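Local coordinates for NAD-dependent epimerase/dehydratase domain-containing protein (Ruegeria pomeroyi DSS-3, PDB 3IUS), which is of unknown function but belongs to the NAD-dependent epimerase/dehydratase family and so probably binds a nicotinamide dinucleotide in a Rossmann-type fold, at residues W97-T103 with P145-L151; D109-V115 with S250-R256. All coordinates share one frame; numbering follows the deposited sequence.

How the contacts relate
Read together, the two contacts illustrate how pairing between parallel strands takes on a different chemistry in the core and at the surface. Contact 1 joins 97-103 to 145-151 in the large parallel sheet, nearly every residue buried, with aromatic and aliphatic side chains packed on the sheet. Contact 2 pairs 109-115 with 250-256 at the surface, where a tight turn leads into a two-stranded parallel sheet and charged or polar side chains do much of the work. No secondary-structure element is common to both, although strand 114-115 is the next strand after 97-103 in the chain. Their centres are about 21 Å apart and their nearest atoms about 6 Å.

Contact 1. Residues W97-T103 with P145-L151; sequences WVGYLST and PLHVFRL
The five-membered ring of the Trp97 indole and the imidazole of His147 form an offset stack, their planes 24° apart, and Trp97 CD1 sits over one face of the His147 ring, 3.3 Å from its CE1. The indole leans back across Gly99 toward the neighbouring strand because chi1 of -180° sets CG opposite the backbone N, and its corner CZ2 comes within 3.7 Å of Phe149 CE2. Gly99 makes this possible, since a side chain there would collide with the indole; its CA lies at the edge of the Phe149 ring. Further along the same face, Leu101 CD2 packs on Phe149 CB at 3.9 Å, while Leu151 CD1 reaches back to Leu101 CB. On the other face, Leu146 CD1 lies against Val98 CG1 and Tyr100 CB.

The backbones run parallel, and Tyr100 bonds twice to the partner strand, its N donating to His147 O and its O accepting from Phe149 N. Val98 O is gripped twice, by His147 N at 2.8 Å and by His147 ND1 at 3.2 Å; the latter lies in the imidazole plane but meets the oxygen from above its carbonyl plane. Together with the bond that NE2 accepts from Asp200 N, it fixes the turn of the ring. Replacing His147 with an alanine would probably strip Trp97 of its stacking partner and leave Val98 O with one donor from this strand.

Helix 126-140 covers the Tyr100 face, its Glu135 hydrogen-bonded to Ser102 OG and in a salt bridge with Arg150 NH2; helix 185-197 covers the Trp97 face, its Ser195 OG hydrogen-bonded to Trp97 NE1. This is the layered build of a Rossmann-type fold, in which backbone bonds fix the strand pairing while buried polar atoms find partners inside the protein.

Contact 2. Residues D109-V115 with S250-R256; sequences DHDGAWV and SENKRVR
Trp114 is sandwiched between two arginines. The Arg256 guanidinium lies flat on one face of the indole, planes 7° apart, with CZ 3.7 Å from the centroid of the five-membered ring in a cation-pi contact. Arg254 CB makes a CH-pi contact over the opposite face, and the extended chain carries NH1 beyond the indole to donate to Gly112 O at 2.7 Å.

Backbone bonds hold the type I' turn from His110 to Ala113 against 250-256. Asn252 O accepts from His110 N and Gly112 N on opposite faces of its carbonyl plane, and past the turn Val115 N donates to Arg254 O at 2.8 Å. Asp109 OD1 likewise takes two donors from opposite sides, Asn252 N across the contact and Asp111 N in an Asx turn. A water joins Asp111 OD1 to Asn252 ND2, while Asn252 OD1 accepts from Val179 N.

Apolar contact is slight: Val115 CG2 meets Val255 CG2 at 3.9 Å on the side away from Trp114. Strands 114-115 and 254-255 form a small parallel sheet of their own; in the chain, strand 114-115 comes after strand 97-103 and before helix 126-140, and strand 254-255 comes between helices 243-247 and 258-262.

Contact 1. Residues W97-T103 with P145-L151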
loop_
_atom_site.group_PDB
_atom_site.type_symbol
_atom_site.label_atom_id
_atom_site.label_comp_id
_atom_site.label_asym_id
_atom_site.label_seq_id
_atom_site.Cartn_x
_atom_site.Cartn_y
_atom_site.Cartn_z
ATOM N N TRP A 97 4.300 -6.459 17.359
ATOM C CA TRP A 97 3.796 -6.500 16.004
ATOM C C TRP A 97 4.719 -5.721 15.083
ATOM O O TRP A 97 5.181 -4.638 15.432
ATOM C CB TRP A 97 2.399 -5.891 15.998
ATOM C CG TRP A 97 1.697 -5.840 14.675
ATOM C CD1 TRP A 97 0.819 -6.760 14.174
ATOM C CD2 TRP A 97 1.769 -4.786 13.707
ATOM N NE1 TRP A 97 0.352 -6.347 12.944
ATOM C CE2 TRP A 97 0.926 -5.142 12.635
ATOM C CE3 TRP A 97 2.473 -3.582 13.638
ATOM C CZ2 TRP A 97 0.760 -4.329 11.510
ATOM C CZ3 TRP A 97 2.313 -2.780 12.516
ATOM C CH2 TRP A 97 1.461 -3.158 11.472
ATOM N N VAL A 98 5.009 -6.306 13.928
ATOM C CA VAL A 98 5.748 -5.624 12.877
ATOM C C VAL A 98 4.994 -5.778 11.566
ATOM O O VAL A 98 4.600 -6.881 11.196
ATOM C CB VAL A 98 7.167 -6.199 12.717
ATOM C CG1 VAL A 98 7.841 -5.611 11.482
ATOM C CG2 VAL A 98 7.997 -5.957 13.985
ATOM N N GLY A 99 4.779 -4.676 10.858
ATOM C CA GLY A 99 4.094 -4.753 9.588
ATOM C C GLY A 99 4.968 -4.260 8.451
ATOM O O GLY A 99 5.466 -3.136 8.496
ATOM N N TYR A 100 5.177 -5.108 7.450
ATOM C CA TYR A 100 5.865 -4.688 6.238
ATOM C C TYR A 100 4.852 -4.461 5.136
ATOM O O TYR A 100 4.096 -5.366 4.786
ATOM C CB TYR A 100 6.905 -5.719 5.783
ATOM C CG TYR A 100 7.552 -5.334 4.469
ATOM C CD1 TYR A 100 8.421 -4.251 4.394
ATOM C CD2 TYR A 100 7.278 -6.036 3.301
ATOM C CE1 TYR A 100 9.001 -3.877 3.198
ATOM C CE2 TYR A 100 7.856 -5.672 2.102
ATOM C CZ TYR A 100 8.722 -4.594 2.057
ATOM O OH TYR A 100 9.296 -4.223 0.866
ATOM N N LEU A 101 4.826 -3.249 4.588
ATOM C CA LEU A 101 3.955 -2.971 3.462
ATOM C C LEU A 101 4.627 -3.397 2.158
ATOM O O LEU A 101 5.680 -2.870 1.781
ATOM C CB LEU A 101 3.549 -1.497 3.423
ATOM C CG LEU A 101 2.806 -0.974 4.662
ATOM C CD1 LEU A 101 2.371 0.476 4.459
ATOM C CD2 LEU A 101 1.608 -1.854 5.009
ATOM N N SER A 102 4.014 -4.369 1.491
ATOM C CA SER A 102 4.505 -4.900 0.232
ATOM C C SER A 102 3.516 -4.504 -0.854
ATOM O O SER A 102 2.716 -3.592 -0.659
ATOM C CB SER A 102 4.642 -6.427 0.314
ATOM O OG SER A 102 5.331 -6.952 -0.814
ATOM N N THR A 103 3.560 -5.185 -1.992
ATOM C CA THR A 103 2.614 -4.913 -3.071
ATOM C C THR A 103 2.180 -6.208 -3.747
ATOM O O THR A 103 2.738 -7.276 -3.481
ATOM C CB THR A 103 3.208 -3.983 -4.154
ATOM O OG1 THR A 103 4.189 -4.704 -4.909
ATOM C CG2 THR A 103 3.844 -2.740 -3.533
ATOM N N PRO A 145 7.606 -10.676 15.102
ATOM C CA PRO A 145 6.155 -10.802 14.907
ATOM C C PRO A 145 5.761 -10.158 13.586
ATOM O O PRO A 145 5.001 -9.191 13.584
ATOM C CB PRO A 145 5.562 -9.983 16.060
ATOM C CG PRO A 145 6.727 -9.529 16.902
ATOM C CD PRO A 145 7.943 -9.602 16.052
ATOM N N LEU A 146 6.280 -10.695 12.487
ATOM C CA LEU A 146 6.153 -10.071 11.173
ATOM C C LEU A 146 4.815 -10.344 10.501
ATOM O O LEU A 146 4.288 -11.453 10.558
ATOM C CB LEU A 146 7.280 -10.550 10.253
ATOM C CG LEU A 146 7.185 -10.031 8.818
ATOM C CD1 LEU A 146 7.495 -8.532 8.768
ATOM C CD2 LEU A 146 8.095 -10.821 7.898
ATOM N N HIS A 147 4.283 -9.322 9.836
ATOM C CA HIS A 147 3.067 -9.447 9.060
ATOM C C HIS A 147 3.358 -8.719 7.778
ATOM O O HIS A 147 3.900 -7.621 7.812
ATOM C CB HIS A 147 1.886 -8.799 9.788
ATOM C CG HIS A 147 1.663 -9.345 11.165
ATOM N ND1 HIS A 147 2.492 -9.045 12.225
ATOM C CD2 HIS A 147 0.720 -10.186 11.651
ATOM C CE1 HIS A 147 2.067 -9.678 13.305
ATOM N NE2 HIS A 147 0.992 -10.374 12.986
ATOM N N VAL A 148 3.047 -9.359 6.657
ATOM C CA VAL A 148 3.266 -8.760 5.349
ATOM C C VAL A 148 1.931 -8.389 4.734
ATOM O O VAL A 148 1.007 -9.203 4.689
ATOM C CB VAL A 148 4.013 -9.722 4.407
ATOM C CG1 VAL A 148 4.008 -9.178 2.974
ATOM C CG2 VAL A 148 5.441 -9.959 4.903
ATOM N N PHE A 149 1.843 -7.160 4.235
ATOM C CA PHE A 149 0.618 -6.667 3.634
ATOM C C PHE A 149 0.896 -6.308 2.195
ATOM O O PHE A 149 1.610 -5.351 1.922
ATOM C CB PHE A 149 0.100 -5.444 4.401
ATOM C CG PHE A 149 -0.191 -5.720 5.847
ATOM C CD1 PHE A 149 -1.445 -6.158 6.240
ATOM C CD2 PHE A 149 0.796 -5.558 6.809
ATOM C CE1 PHE A 149 -1.712 -6.430 7.570
ATOM C CE2 PHE A 149 0.533 -5.822 8.140
ATOM C CZ PHE A 149 -0.724 -6.255 8.517
ATOM N N ARG A 150 0.348 -7.100 1.278
ATOM C CA ARG A 150 0.527 -6.856 -0.141
ATOM C C ARG A 150 -0.563 -5.911 -0.620
ATOM O O ARG A 150 -1.714 -6.301 -0.820
ATOM C CB ARG A 150 0.557 -8.177 -0.921
ATOM C CG ARG A 150 1.622 -9.138 -0.363
ATOM C CD ARG A 150 1.706 -10.472 -1.106
ATOM N NE ARG A 150 2.860 -11.245 -0.641
ATOM C CZ ARG A 150 2.976 -12.568 -0.739
ATOM N NH1 ARG A 150 1.997 -13.283 -1.285
ATOM N NH2 ARG A 150 4.068 -13.176 -0.285
ATOM N N LEU A 151 -0.175 -4.652 -0.782
ATOM C CA LEU A 151 -1.114 -3.579 -1.078
ATOM C C LEU A 151 -1.387 -3.488 -2.568
ATOM O O LEU A 151 -0.476 -3.602 -3.383
ATOM C CB LEU A 151 -0.570 -2.242 -0.564
ATOM C CG LEU A 151 -0.193 -2.136 0.913
ATOM C CD1 LEU A 151 0.356 -0.744 1.235
ATOM C CD2 LEU A 151 -1.384 -2.459 1.799
#

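Contact 2. Residues D109-V115 with S250-R256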
loop_
_atom_site.group_PDB
_atom_site.type_symbol
_atom_site.label_atom_id
_atom_site.label_comp_id
_atom_site.label_asym_id
_atom_site.label_seq_id
_atom_site.Cartn_x
_atom_site.Cartn_y
_atom_site.Cartn_z
ATOM N N ASP A 109 2.535 -12.334 -13.561
ATOM C CA ASP A 109 1.488 -12.465 -14.572
ATOM C C ASP A 109 0.726 -13.788 -14.484
ATOM O O ASP A 109 1.323 -14.868 -14.442
ATOM C CB ASP A 109 2.082 -12.287 -15.968
ATOM C CG ASP A 109 1.027 -12.277 -17.054
ATOM O OD1 ASP A 109 -0.139 -11.919 -16.764
ATOM O OD2 ASP A 109 1.373 -12.633 -18.203
ATOM N N HIS A 110 -0.599 -13.689 -14.458
ATOM C CA HIS A 110 -1.466 -14.857 -14.344
ATOM C C HIS A 110 -2.580 -14.817 -15.377
ATOM O O HIS A 110 -3.571 -15.539 -15.281
ATOM C CB HIS A 110 -2.042 -14.945 -12.929
ATOM C CG HIS A 110 -1.032 -15.322 -11.892
ATOM N ND1 HIS A 110 -0.992 -16.574 -11.319
ATOM C CD2 HIS A 110 -0.020 -14.617 -11.330
ATOM C CE1 HIS A 110 0.002 -16.626 -10.450
ATOM N NE2 HIS A 110 0.605 -15.451 -10.434
ATOM N N ASP A 111 -2.410 -13.964 -16.380
ATOM C CA ASP A 111 -3.391 -13.861 -17.446
ATOM C C ASP A 111 -4.813 -13.674 -16.906
ATOM O O ASP A 111 -5.778 -14.194 -17.467
ATOM C CB ASP A 111 -3.321 -15.104 -18.341
ATOM C CG ASP A 111 -3.997 -14.897 -19.683
ATOM O OD1 ASP A 111 -4.009 -13.751 -20.178
ATOM O OD2 ASP A 111 -4.514 -15.887 -20.249
ATOM N N GLY A 112 -4.941 -12.928 -15.811
ATOM C CA GLY A 112 -6.252 -12.589 -15.286
ATOM C C GLY A 112 -6.829 -13.581 -14.296
ATOM O O GLY A 112 -7.882 -13.328 -13.713
ATOM N N ALA A 113 -6.146 -14.705 -14.107
ATOM C CA ALA A 113 -6.579 -15.706 -13.140
ATOM C C ALA A 113 -6.469 -15.162 -11.722
ATOM O O ALA A 113 -5.791 -14.157 -11.482
ATOM C CB ALA A 113 -5.750 -16.981 -13.278
ATOM N N TRP A 114 -7.124 -15.844 -10.784
ATOM C CA TRP A 114 -7.158 -15.421 -9.392
ATOM C C TRP A 114 -5.980 -15.985 -8.616
ATOM O O TRP A 114 -5.602 -17.144 -8.796
ATOM C CB TRP A 114 -8.474 -15.848 -8.729
ATOM C CG TRP A 114 -9.661 -15.046 -9.175
ATOM C CD1 TRP A 114 -10.488 -15.318 -10.224
ATOM C CD2 TRP A 114 -10.151 -13.843 -8.576
ATOM N NE1 TRP A 114 -11.460 -14.349 -10.322
ATOM C CE2 TRP A 114 -11.275 -13.431 -9.322
ATOM C CE3 TRP A 114 -9.743 -13.066 -7.485
ATOM C CZ2 TRP A 114 -11.999 -12.293 -9.001
ATOM C CZ3 TRP A 114 -10.463 -11.938 -7.169
ATOM C CH2 TRP A 114 -11.576 -11.556 -7.928
ATOM N N VAL A 115 -5.405 -15.149 -7.761
ATOM C CA VAL A 115 -4.282 -15.529 -6.923
ATOM C C VAL A 115 -4.631 -15.238 -5.473
ATOM O O VAL A 115 -5.470 -14.389 -5.182
ATOM C CB VAL A 115 -3.000 -14.751 -7.319
ATOM C CG1 VAL A 115 -2.676 -14.985 -8.793
ATOM C CG2 VAL A 115 -3.159 -13.250 -7.050
ATOM N N SER A 250 1.957 -5.373 -18.334
ATOM C CA SER A 250 2.631 -6.608 -18.722
ATOM C C SER A 250 2.289 -7.763 -17.788
ATOM O O SER A 250 2.733 -8.885 -17.999
ATOM C CB SER A 250 4.149 -6.413 -18.751
ATOM O OG SER A 250 4.656 -6.214 -17.442
ATOM N N GLU A 251 1.506 -7.477 -16.756
ATOM C CA GLU A 251 1.086 -8.501 -15.808
ATOM C C GLU A 251 -0.396 -8.332 -15.529
ATOM O O GLU A 251 -0.862 -7.225 -15.282
ATOM C CB GLU A 251 1.853 -8.371 -14.492
ATOM C CG GLU A 251 3.332 -8.671 -14.587
ATOM C CD GLU A 251 4.025 -8.585 -13.242
ATOM O OE1 GLU A 251 3.578 -7.792 -12.387
ATOM O OE2 GLU A 251 5.020 -9.313 -13.039
ATOM N N ASN A 252 -1.133 -9.435 -15.546
ATOM C CA ASN A 252 -2.559 -9.378 -15.274
ATOM C C ASN A 252 -2.975 -10.488 -14.317
ATOM O O ASN A 252 -2.734 -11.652 -14.592
ATOM C CB ASN A 252 -3.343 -9.482 -16.578
ATOM C CG ASN A 252 -4.788 -9.081 -16.418
ATOM O OD1 ASN A 252 -5.109 -8.147 -15.681
ATOM N ND2 ASN A 252 -5.673 -9.795 -17.094
ATOM N N LYS A 253 -3.600 -10.115 -13.203
ATOM C CA LYS A 253 -4.137 -11.090 -12.261
ATOM C C LYS A 253 -5.324 -10.512 -11.486
ATOM O O LYS A 253 -5.607 -9.320 -11.570
ATOM C CB LYS A 253 -3.048 -11.555 -11.294
ATOM C CG LYS A 253 -2.699 -10.555 -10.196
ATOM C CD LYS A 253 -1.617 -9.590 -10.616
ATOM C CE LYS A 253 -1.253 -8.643 -9.478
ATOM N NZ LYS A 253 -0.361 -7.551 -9.949
ATOM N N ARG A 254 -6.018 -11.364 -10.737
ATOM C CA ARG A 254 -7.089 -10.919 -9.862
ATOM C C ARG A 254 -6.720 -11.447 -8.492
ATOM O O ARG A 254 -6.313 -12.597 -8.374
ATOM C CB ARG A 254 -8.439 -11.481 -10.323
ATOM C CG ARG A 254 -8.989 -10.796 -11.577
ATOM C CD ARG A 254 -10.276 -11.469 -12.028
ATOM N NE ARG A 254 -10.967 -10.702 -13.067
ATOM C CZ ARG A 254 -10.638 -10.743 -14.347
ATOM N NH1 ARG A 254 -9.622 -11.496 -14.744
ATOM N NH2 ARG A 254 -11.321 -10.026 -15.232
ATOM N N VAL A 255 -6.807 -10.590 -7.478
ATOM C CA VAL A 255 -6.279 -10.929 -6.161
ATOM C C VAL A 255 -7.394 -11.135 -5.148
ATOM O O VAL A 255 -8.249 -10.266 -4.976
ATOM C CB VAL A 255 -5.325 -9.826 -5.642
ATOM C CG1 VAL A 255 -4.694 -10.246 -4.318
ATOM C CG2 VAL A 255 -4.252 -9.506 -6.696
ATOM N N ARG A 256 -7.358 -12.280 -4.461
ATOM C CA ARG A 256 -8.323 -12.609 -3.414
ATOM C C ARG A 256 -8.005 -11.837 -2.135
ATOM O O ARG A 256 -6.839 -11.660 -1.782
ATOM C CB ARG A 256 -8.302 -14.116 -3.097
ATOM C CG ARG A 256 -8.710 -15.053 -4.228
ATOM C CD ARG A 256 -10.194 -14.944 -4.582
ATOM N NE ARG A 256 -10.573 -15.938 -5.589
ATOM C CZ ARG A 256 -11.669 -15.873 -6.344
ATOM N NH1 ARG A 256 -12.512 -14.863 -6.208
ATOM N NH2 ARG A 256 -11.927 -16.828 -7.231
HETATM O O HOH W 1 -4.580 -11.316 -19.440
#